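Local coordinates for protein member of s1p family of ribosomal proteins (Pyrococcus furiosus, PDB 5YH1) that probably acts as an exonuclease on nucleic acids, this chain being the part that holds its manganese-binding DHH domain, at residues A36-P39 against K40-A44; F118-E121 against D122-R125; K176-E179 against Y180-V183; D271-G274 against I275-I279. All blocks are in the same frame, centred on the assembly; numbering follows the deposited sequence.

Contact 1. Residues A36-P39 against K40-A44; sequences ALKP and KIMKA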
loop_
_atom_site.group_PDB
_atom_site.type_symbol
_atom_site.label_atom_id
_atom_site.label_comp_id
_atom_site.label_asym_id
_atom_site.label_seq_id
_atom_site.Cartn_x
_atom_site.Cartn_y
_atom_site.Cartn_z
ATOM N N ALA A 36 -39.194 -0.217 -18.609
ATOM C CA ALA A 36 -38.676 -1.391 -19.298
ATOM C C ALA A 36 -37.705 -2.216 -18.408
ATOM O O ALA A 36 -37.613 -3.435 -18.553
ATOM C CB ALA A 36 -38.010 -0.976 -20.609
ATOM N N LEU A 37 -37.004 -1.555 -17.485
ATOM C CA LEU A 37 -36.047 -2.222 -16.576
ATOM C C LEU A 37 -36.698 -2.772 -15.312
ATOM O O LEU A 37 -36.040 -3.429 -14.508
ATOM C CB LEU A 37 -34.960 -1.242 -16.144
ATOM C CG LEU A 37 -33.968 -0.787 -17.207
ATOM C CD1 LEU A 37 -33.077 0.296 -16.612
ATOM C CD2 LEU A 37 -33.139 -1.952 -17.735
ATOM N N LYS A 38 -37.978 -2.496 -15.128
ATOM C CA LYS A 38 -38.677 -2.862 -13.886
ATOM C C LYS A 38 -38.549 -4.336 -13.465
ATOM O O LYS A 38 -38.297 -4.615 -12.296
ATOM C CB LYS A 38 -40.148 -2.497 -13.994
ATOM C CG LYS A 38 -40.889 -2.430 -12.677
ATOM C CD LYS A 38 -42.183 -1.679 -12.924
ATOM C CE LYS A 38 -43.067 -1.622 -11.704
ATOM N NZ LYS A 38 -43.957 -0.432 -11.815
ATOM N N PRO A 39 -38.748 -5.279 -14.400
ATOM C CA PRO A 39 -38.594 -6.680 -13.997
ATOM C C PRO A 39 -37.196 -7.012 -13.421
ATOM O O PRO A 39 -37.098 -7.724 -12.425
ATOM C CB PRO A 39 -38.848 -7.455 -15.305
ATOM C CG PRO A 39 -39.649 -6.515 -16.156
ATOM C CD PRO A 39 -39.104 -5.159 -15.826
ATOM N N LYS A 40 -36.141 -6.497 -14.037
ATOM C CA LYS A 40 -34.782 -6.726 -13.536
ATOM C C LYS A 40 -34.495 -5.937 -12.265
ATOM O O LYS A 40 -33.817 -6.422 -11.371
ATOM C CB LYS A 40 -33.760 -6.418 -14.617
ATOM C CG LYS A 40 -34.032 -7.209 -15.886
ATOM C CD LYS A 40 -32.773 -7.506 -16.677
ATOM C CE LYS A 40 -32.940 -7.184 -18.156
ATOM N NZ LYS A 40 -31.679 -7.471 -18.903
ATOM N N ILE A 41 -35.040 -4.731 -12.173
ATOM C CA ILE A 41 -34.963 -3.957 -10.942
ATOM C C ILE A 41 -35.597 -4.714 -9.770
ATOM O O ILE A 41 -35.021 -4.770 -8.673
ATOM C CB ILE A 41 -35.615 -2.567 -11.114
ATOM C CG1 ILE A 41 -34.656 -1.662 -11.900
ATOM C CG2 ILE A 41 -35.941 -1.950 -9.766
ATOM C CD1 ILE A 41 -35.239 -0.322 -12.308
HETATM N N MSE A 42 -36.765 -5.298 -10.013
HETATM C CA MSE A 42 -37.487 -6.049 -8.980
HETATM C C MSE A 42 -36.772 -7.343 -8.648
HETATM O O MSE A 42 -36.754 -7.754 -7.500
HETATM C CB MSE A 42 -38.939 -6.313 -9.391
HETATM C CG MSE A 42 -39.735 -5.010 -9.287
HETATM SE SE MSE A 42 -41.662 -5.243 -9.691
HETATM C CE MSE A 42 -42.267 -5.841 -7.914
ATOM N N LYS A 43 -36.179 -7.984 -9.640
ATOM C CA LYS A 43 -35.357 -9.171 -9.399
ATOM C C LYS A 43 -34.121 -8.844 -8.547
ATOM O O LYS A 43 -33.807 -9.572 -7.607
ATOM C CB LYS A 43 -34.922 -9.792 -10.721
ATOM C CG LYS A 43 -34.161 -11.106 -10.564
ATOM C CD LYS A 43 -33.882 -11.714 -11.927
ATOM C CE LYS A 43 -33.108 -13.019 -11.836
ATOM N NZ LYS A 43 -32.692 -13.430 -13.203
ATOM N N ALA A 44 -33.436 -7.747 -8.869
ATOM C CA ALA A 44 -32.278 -7.308 -8.081
ATOM C C ALA A 44 -32.662 -7.111 -6.622
ATOM O O ALA A 44 -31.973 -7.584 -5.714
ATOM C CB ALA A 44 -31.694 -6.019 -8.655
#

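Contact 2. Residues F118-E121 against D122-R125; sequences FMME and DHMR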
loop_
_atom_site.group_PDB
_atom_site.type_symbol
_atom_site.label_atom_id
_atom_site.label_comp_id
_atom_site.label_asym_id
_atom_site.label_seq_id
_atom_site.Cartn_x
_atom_site.Cartn_y
_atom_site.Cartn_z
ATOM N N PHE A 118 -11.321 -13.055 1.755
ATOM C CA PHE A 118 -12.075 -12.589 2.915
ATOM C C PHE A 118 -13.345 -13.410 3.133
ATOM O O PHE A 118 -13.633 -13.802 4.257
ATOM C CB PHE A 118 -12.422 -11.096 2.774
ATOM C CG PHE A 118 -11.342 -10.158 3.262
ATOM C CD1 PHE A 118 -9.985 -10.470 3.138
ATOM C CD2 PHE A 118 -11.686 -8.937 3.834
ATOM C CE1 PHE A 118 -9.005 -9.587 3.588
ATOM C CE2 PHE A 118 -10.707 -8.052 4.285
ATOM C CZ PHE A 118 -9.364 -8.383 4.163
HETATM N N MSE A 119 -14.107 -13.672 2.074
HETATM C CA MSE A 119 -15.364 -14.434 2.230
HETATM C C MSE A 119 -15.083 -15.871 2.633
HETATM O O MSE A 119 -15.841 -16.458 3.400
HETATM C CB MSE A 119 -16.252 -14.351 0.979
HETATM C CG MSE A 119 -15.769 -15.278 -0.132
HETATM SE SE MSE A 119 -16.825 -15.214 -1.803
HETATM C CE MSE A 119 -16.593 -13.328 -2.320
HETATM N N MSE A 120 -13.995 -16.450 2.130
HETATM C CA MSE A 120 -13.648 -17.827 2.482
HETATM C C MSE A 120 -13.193 -17.914 3.927
HETATM O O MSE A 120 -13.460 -18.904 4.605
HETATM C CB MSE A 120 -12.601 -18.386 1.519
HETATM C CG MSE A 120 -13.204 -18.768 0.170
HETATM SE SE MSE A 120 -14.635 -20.119 0.370
HETATM C CE MSE A 120 -13.596 -21.517 1.307
ATOM N N GLU A 121 -12.532 -16.879 4.436
ATOM C CA GLU A 121 -12.173 -16.876 5.856
ATOM C C GLU A 121 -13.407 -16.846 6.762
ATOM O O GLU A 121 -13.484 -17.597 7.728
ATOM C CB GLU A 121 -11.255 -15.709 6.216
ATOM C CG GLU A 121 -10.949 -15.692 7.706
ATOM C CD GLU A 121 -9.778 -14.820 8.079
ATOM O OE1 GLU A 121 -8.827 -14.703 7.286
ATOM O OE2 GLU A 121 -9.806 -14.262 9.186
ATOM N N ASP A 122 -14.353 -15.955 6.473
ATOM C CA ASP A 122 -15.597 -15.896 7.245
ATOM C C ASP A 122 -16.370 -17.210 7.154
ATOM O O ASP A 122 -16.946 -17.666 8.141
ATOM C CB ASP A 122 -16.478 -14.736 6.781
ATOM C CG ASP A 122 -15.975 -13.388 7.258
ATOM O OD1 ASP A 122 -15.096 -13.317 8.139
ATOM O OD2 ASP A 122 -16.471 -12.378 6.748
ATOM N N HIS A 123 -16.386 -17.804 5.970
ATOM C CA HIS A 123 -17.010 -19.097 5.773
ATOM C C HIS A 123 -16.391 -20.164 6.687
ATOM O O HIS A 123 -17.088 -20.789 7.474
ATOM C CB HIS A 123 -16.882 -19.519 4.315
ATOM C CG HIS A 123 -17.586 -20.798 3.990
ATOM N ND1 HIS A 123 -18.946 -20.958 4.146
ATOM C CD2 HIS A 123 -17.121 -21.973 3.505
ATOM C CE1 HIS A 123 -19.290 -22.175 3.766
ATOM N NE2 HIS A 123 -18.200 -22.812 3.375
HETATM N N MSE A 124 -15.078 -20.334 6.602
HETATM C CA MSE A 124 -14.390 -21.395 7.339
HETATM C C MSE A 124 -14.338 -21.104 8.810
HETATM O O MSE A 124 -14.512 -21.994 9.627
HETATM C CB MSE A 124 -12.957 -21.550 6.843
HETATM C CG MSE A 124 -12.899 -22.060 5.405
HETATM SE SE MSE A 124 -11.030 -22.086 4.747
HETATM C CE MSE A 124 -10.571 -20.184 4.594
ATOM N N ARG A 125 -14.106 -19.854 9.174
ATOM C CA ARG A 125 -13.874 -19.514 10.577
ATOM C C ARG A 125 -15.165 -19.360 11.389
ATOM O O ARG A 125 -15.230 -19.800 12.531
ATOM C CB ARG A 125 -13.051 -18.238 10.649
ATOM C CG ARG A 125 -12.467 -17.932 12.004
ATOM C CD ARG A 125 -11.561 -16.730 11.894
ATOM N NE ARG A 125 -10.890 -16.459 13.155
ATOM C CZ ARG A 125 -9.859 -15.636 13.296
ATOM N NH1 ARG A 125 -9.354 -14.991 12.256
ATOM N NH2 ARG A 125 -9.321 -15.465 14.491
#

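Contact 3. Residues K176-E179 against Y180-V183; sequences KVDE and YVDV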
loop_
_atom_site.group_PDB
_atom_site.type_symbol
_atom_site.label_atom_id
_atom_site.label_comp_id
_atom_site.label_asym_id
_atom_site.label_seq_id
_atom_site.Cartn_x
_atom_site.Cartn_y
_atom_site.Cartn_z
ATOM N N LYS A 176 -22.589 -10.594 -23.678
ATOM C CA LYS A 176 -21.698 -11.669 -23.258
ATOM C C LYS A 176 -21.571 -11.756 -21.734
ATOM O O LYS A 176 -21.675 -12.842 -21.160
ATOM C CB LYS A 176 -20.319 -11.479 -23.888
ATOM C CG LYS A 176 -19.426 -12.699 -23.770
ATOM C CD LYS A 176 -18.060 -12.458 -24.394
ATOM C CE LYS A 176 -17.210 -13.723 -24.337
ATOM N NZ LYS A 176 -15.760 -13.417 -24.495
ATOM N N VAL A 177 -21.388 -10.606 -21.082
ATOM C CA VAL A 177 -21.225 -10.562 -19.627
ATOM C C VAL A 177 -22.431 -11.137 -18.887
ATOM O O VAL A 177 -22.279 -11.642 -17.775
ATOM C CB VAL A 177 -20.955 -9.120 -19.115
ATOM C CG1 VAL A 177 -22.209 -8.255 -19.224
ATOM C CG2 VAL A 177 -20.441 -9.137 -17.681
ATOM N N ASP A 178 -23.619 -11.061 -19.495
ATOM C CA ASP A 178 -24.856 -11.501 -18.823
ATOM C C ASP A 178 -24.879 -12.994 -18.498
ATOM O O ASP A 178 -25.560 -13.417 -17.558
ATOM C CB ASP A 178 -26.098 -11.150 -19.652
ATOM C CG ASP A 178 -26.358 -9.653 -19.720
ATOM O OD1 ASP A 178 -26.238 -8.968 -18.690
ATOM O OD2 ASP A 178 -26.679 -9.158 -20.812
ATOM N N GLU A 179 -24.131 -13.789 -19.258
ATOM C CA GLU A 179 -24.027 -15.229 -18.969
ATOM C C GLU A 179 -23.297 -15.527 -17.659
ATOM O O GLU A 179 -23.425 -16.624 -17.127
ATOM C CB GLU A 179 -23.332 -15.958 -20.115
ATOM C CG GLU A 179 -24.118 -15.920 -21.416
ATOM C CD GLU A 179 -23.325 -16.434 -22.609
ATOM O OE1 GLU A 179 -22.121 -16.104 -22.737
ATOM O OE2 GLU A 179 -23.917 -17.162 -23.429
ATOM N N TYR A 180 -22.547 -14.559 -17.131
ATOM C CA TYR A 180 -21.769 -14.780 -15.914
ATOM C C TYR A 180 -22.377 -14.146 -14.668
ATOM O O TYR A 180 -21.826 -14.297 -13.584
ATOM C CB TYR A 180 -20.345 -14.270 -16.106
ATOM C CG TYR A 180 -19.629 -14.952 -17.238
ATOM C CD1 TYR A 180 -18.881 -16.104 -17.020
ATOM C CD2 TYR A 180 -19.718 -14.458 -18.529
ATOM C CE1 TYR A 180 -18.226 -16.740 -18.064
ATOM C CE2 TYR A 180 -19.071 -15.086 -19.582
ATOM C CZ TYR A 180 -18.325 -16.223 -19.339
ATOM O OH TYR A 180 -17.683 -16.828 -20.383
ATOM N N VAL A 181 -23.497 -13.435 -14.813
ATOM C CA VAL A 181 -24.162 -12.807 -13.669
ATOM C C VAL A 181 -25.646 -13.154 -13.641
ATOM O O VAL A 181 -26.230 -13.475 -14.671
ATOM C CB VAL A 181 -23.976 -11.271 -13.656
ATOM C CG1 VAL A 181 -22.492 -10.910 -13.658
ATOM C CG2 VAL A 181 -24.694 -10.604 -14.820
ATOM N N ASP A 182 -26.246 -13.056 -12.459
ATOM C CA ASP A 182 -27.613 -13.516 -12.227
ATOM C C ASP A 182 -28.685 -12.474 -12.554
ATOM O O ASP A 182 -29.789 -12.824 -12.968
ATOM C CB ASP A 182 -27.747 -13.985 -10.777
ATOM C CG ASP A 182 -26.849 -15.187 -10.477
ATOM O OD1 ASP A 182 -27.342 -16.312 -10.644
ATOM O OD2 ASP A 182 -25.650 -15.014 -10.150
ATOM N N VAL A 183 -28.384 -11.203 -12.326
ATOM C CA VAL A 183 -29.238 -10.129 -12.830
ATOM C C VAL A 183 -28.390 -8.900 -13.124
ATOM O O VAL A 183 -27.531 -8.507 -12.317
ATOM C CB VAL A 183 -30.397 -9.782 -11.876
ATOM C CG1 VAL A 183 -29.889 -9.212 -10.565
ATOM C CG2 VAL A 183 -31.363 -8.803 -12.542
#

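Contact 4. Residues D271-G274 against I275-I279; sequences DGRG and IIEEI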
loop_
_atom_site.group_PDB
_atom_site.type_symbol
_atom_site.label_atom_id
_atom_site.label_comp_id
_atom_site.label_asym_id
_atom_site.label_seq_id
_atom_site.Cartn_x
_atom_site.Cartn_y
_atom_site.Cartn_z
ATOM N N ASP A 271 -13.659 3.438 2.556
ATOM C CA ASP A 271 -15.003 3.608 1.990
ATOM C C ASP A 271 -15.707 4.896 2.416
ATOM O O ASP A 271 -16.823 5.160 1.981
ATOM C CB ASP A 271 -15.879 2.390 2.297
ATOM C CG ASP A 271 -16.091 2.160 3.776
ATOM O OD1 ASP A 271 -15.970 3.111 4.588
ATOM O OD2 ASP A 271 -16.408 1.003 4.128
ATOM N N GLY A 272 -15.060 5.678 3.275
ATOM C CA GLY A 272 -15.579 6.977 3.684
ATOM C C GLY A 272 -16.732 6.955 4.671
ATOM O O GLY A 272 -17.327 7.999 4.944
ATOM N N ARG A 273 -17.057 5.785 5.215
ATOM C CA ARG A 273 -18.156 5.674 6.186
ATOM C C ARG A 273 -17.908 6.615 7.364
ATOM O O ARG A 273 -16.812 6.639 7.920
ATOM C CB ARG A 273 -18.312 4.233 6.688
ATOM C CG ARG A 273 -19.388 4.057 7.742
ATOM C CD ARG A 273 -19.705 2.593 8.036
ATOM N NE ARG A 273 -20.075 1.852 6.825
ATOM C CZ ARG A 273 -19.248 1.091 6.100
ATOM N NH1 ARG A 273 -17.966 0.924 6.446
ATOM N NH2 ARG A 273 -19.700 0.478 5.004
ATOM N N GLY A 274 -18.938 7.377 7.722
ATOM C CA GLY A 274 -18.863 8.388 8.766
ATOM C C GLY A 274 -18.668 9.770 8.189
ATOM O O GLY A 274 -18.878 10.767 8.883
ATOM N N ILE A 275 -18.257 9.827 6.919
ATOM C CA ILE A 275 -18.031 11.090 6.218
ATOM C C ILE A 275 -18.954 11.218 5.002
ATOM O O ILE A 275 -19.647 12.222 4.855
ATOM C CB ILE A 275 -16.565 11.235 5.761
ATOM C CG1 ILE A 275 -15.613 10.901 6.922
ATOM C CG2 ILE A 275 -16.300 12.646 5.251
ATOM C CD1 ILE A 275 -14.142 10.966 6.568
ATOM N N ILE A 276 -18.943 10.216 4.129
ATOM C CA ILE A 276 -19.704 10.277 2.877
ATOM C C ILE A 276 -21.211 10.528 3.109
ATOM O O ILE A 276 -21.828 11.294 2.376
ATOM C CB ILE A 276 -19.452 9.015 2.002
ATOM C CG1 ILE A 276 -20.064 9.163 0.607
ATOM C CG2 ILE A 276 -19.993 7.756 2.660
ATOM C CD1 ILE A 276 -19.417 10.223 -0.246
ATOM N N GLU A 277 -21.786 9.903 4.137
ATOM C CA GLU A 277 -23.206 10.074 4.456
ATOM C C GLU A 277 -23.547 11.525 4.800
ATOM O O GLU A 277 -24.657 11.992 4.508
ATOM C CB GLU A 277 -23.639 9.194 5.635
ATOM C CG GLU A 277 -23.450 7.699 5.437
ATOM C CD GLU A 277 -22.088 7.194 5.893
ATOM O OE1 GLU A 277 -21.192 8.011 6.191
ATOM O OE2 GLU A 277 -21.908 5.965 5.938
ATOM N N GLU A 278 -22.604 12.214 5.442
ATOM C CA GLU A 278 -22.787 13.604 5.833
ATOM C C GLU A 278 -22.724 14.503 4.617
ATOM O O GLU A 278 -23.536 15.420 4.467
ATOM C CB GLU A 278 -21.714 14.039 6.836
ATOM C CG GLU A 278 -21.636 13.198 8.105
ATOM C CD GLU A 278 -22.886 13.274 8.954
ATOM O OE1 GLU A 278 -23.781 14.094 8.670
ATOM O OE2 GLU A 278 -22.975 12.507 9.926
ATOM N N ILE A 279 -21.769 14.231 3.740
ATOM C CA ILE A 279 -21.624 14.999 2.514
ATOM C C ILE A 279 -22.856 14.820 1.613
ATOM O O ILE A 279 -23.310 15.777 0.984
ATOM C CB ILE A 279 -20.337 14.606 1.776
ATOM C CG1 ILE A 279 -19.114 14.991 2.623
ATOM C CG2 ILE A 279 -20.256 15.279 0.409
ATOM C CD1 ILE A 279 -17.831 14.317 2.176
HETATM O O HOH W 1 -20.783 11.352 10.756
#

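Contact 1. Residues A36-P39 against K40-A44
Helix 32-53 sets Leu37 and Ile41 one turn apart, where they meet through both backbone and side chain. Ile41 N donates to Leu37 O over 2.9 Å, in a nearly straight bond whose donor lies close to the line of the C=O bond. The isoleucine holds CG1 beside its own backbone N (chi1 -77°), which carries this branch over the same carbonyl, with CG1 3.4 Å from Leu37 O, and brings the terminal CD1 to 4.0 Å from Leu37 CB. One residue further on the pattern repeats with longer side chains. Met42, a selenomethionine, donates its N to Lys38 O at 2.8 Å, and the two side chains run alongside each other in the same direction, SE of Met42 resting 4.2 Å from CG of Lys38. The lysine chain is extended beyond CG, and its NZ ends in a salt bridge with Asp24, so the aliphatic part serves the packing while the charge is paired further out.

Pro39 shows how a proline is accommodated inside a helix. Lacking an N-H, its nitrogen makes no bond to the turn before and the helix kinks there, yet its carbonyl still accepts from Lys43 N at 2.9 Å, and the turns after the kink carry on regularly. The helix flanks the parallel sheet at the edge strand 183-185: Ile41 packs on Val185, Phe27 and Tyr209, while Leu37 lies against Leu202 of helix 199-210. The Leu37 side chain is about 8 Å from that of His163, a ligand of the manganese ion.

Contact 2. Residues F118-E121 against D122-R125
Glu121 meets the guanidinium of Arg125 at its edge, with OE2 only 6° out of the guanidinium plane and 3.2 Å from NH1. The match is one-sided, because the arginine comes to the carboxylate from above its plane, and the two flat groups are turned 36° apart. A second flat group, the ring of His123, is approached obliquely by the selenomethionine Met120, whose CE is 4.2 Å from CD2 of His123. Both pairs belong to helix 109-126, which lies in the connection between the parallel strands 97-102 and 132-136, and the ion pair is the classic i to i+4 salt bridge along a helix. Glu121 and Arg125 lie side by side: each sends CG anti to its backbone nitrogen and then runs outward extended. The bridge is modest in geometry, and Arg125 has a second mate, since NH2 forms a salt bridge with Glu91 of the second subunit. An alanine replacing Glu121 would remove the carboxylate, which would probably leave NH1 of Arg125 without this mate and the guanidinium less firmly turned toward the subunit interface. His123 ND1 bonds to Asp128 O, which helps fix the ring.

Beneath the side chains run regular backbone bonds, Asp122 N to Phe118 O at 3.2 Å and His123 N to Met119 O at 3.0 Å among them. Met124, also a selenomethionine, bends at its last torsion and folds back over the turn before, so that its CE ends 4.1 Å from CB of Met120.

Contact 3. Residues K176-E179 against Y180-V183
Tyr180 N donates to Val177 O at 3.0 Å, the stronger of two bonds that join these residues three apart. The donor stands well above the carbonyl plane, 49° out of it, and therefore does not use a lone pair. The second, from Val181 N to Asp178 O, is weak at 3.4 Å. The carboxylate of Asp178 is bonded outside the turn, OD1 to His184 and OD2 to Ala175 N and His189, so a single side chain ties the turn to the segments before and after it.

The turn is a short 3-10 segment between strand 174-175 and the edge strand 183-185 of the parallel DHH-domain sheet, and the i to i+3 spacing of its bonds is that of a 3-10 helix. Tyr180 carries CG beside its own N (chi1 -60°), which lays the ring back along the turn. There the ring presents its edge to the carbonyl of Lys176, with CD2 3.7 Å from the oxygen. Beyond the turn the tyrosine packs against Ile145 and Tyr148 of helix 145-152. A serine at Tyr180 would keep the backbone bond but probably open a gap between the turn and helix 145-152. Val181 leans on the same helix through Tyr148 and on strand 158-161, and its CG2 is 4.0 Å from both Val177 O and Asp178 O.

Contact 4. Residues D271-G274 against I275-I279
An Asx turn leads into helix 276-279, and Gly272 in its middle grips the start of that helix. Its carbonyl oxygen accepts twice, from Ile275 N at 2.8 Å and from Ile276 N at 2.9 Å, the donors arriving from opposite faces of the carbonyl plane. The Asx turn itself is made by Asp271 OD1, which takes the N-H of Arg273 at 3.0 Å. OD2 of the same carboxylate forms a salt bridge with Arg273 NH1, though the N-H points poorly at the oxygen and the bond itself is weak. The aspartate thus holds both backbone and side chain of the arginine, whose NE is paired in turn with Glu76 of helix 66-86.

From the helix Glu277 reaches back. Its chain bends at chi2 (90°), bringing OE1 to 2.8 Å from Gly274 N, a bond on the syn side of the carboxylate. OE2 then lies 3.6 Å from CG of Arg273. Both glycines adopt positive phi, and at the angles of Gly274 (phi 99°) a beta carbon would press on the carbonyl oxygen of Arg273.

Ile276 buries its side chain against Ile260, Tyr69 and Val73, joining the start of helix 276-279 to helices 250-267 and 66-86. At the assembly level, Gly274 O bonds to the hydroxyl of Tyr154 of the third subunit. The same oxygen accepts from a water at 2.7 Å, which also donates to Glu278 OE2 at 2.6 Å.

From the N terminus the four contacts come in series, each closing a turn of its own; none encloses or crosses another. Contact 1 lies on helix 32-53 and contact 3 in the loop leading to edge strand 183-185, and these two touch: Val183 packs on Lys40 and Ala44, and Lys43 NZ probably bonds to Asp182 O at 3.0 Å. Contacts 2 and 4 lie about 11 Å apart at their nearest atoms and do not meet within the chain, but both face neighbours: Met120 packs on Gly274 of the second subunit, Arg273 on Met124 of the third. One pair thus ties a helix to the sheet edge, the other faces the subunit interfaces.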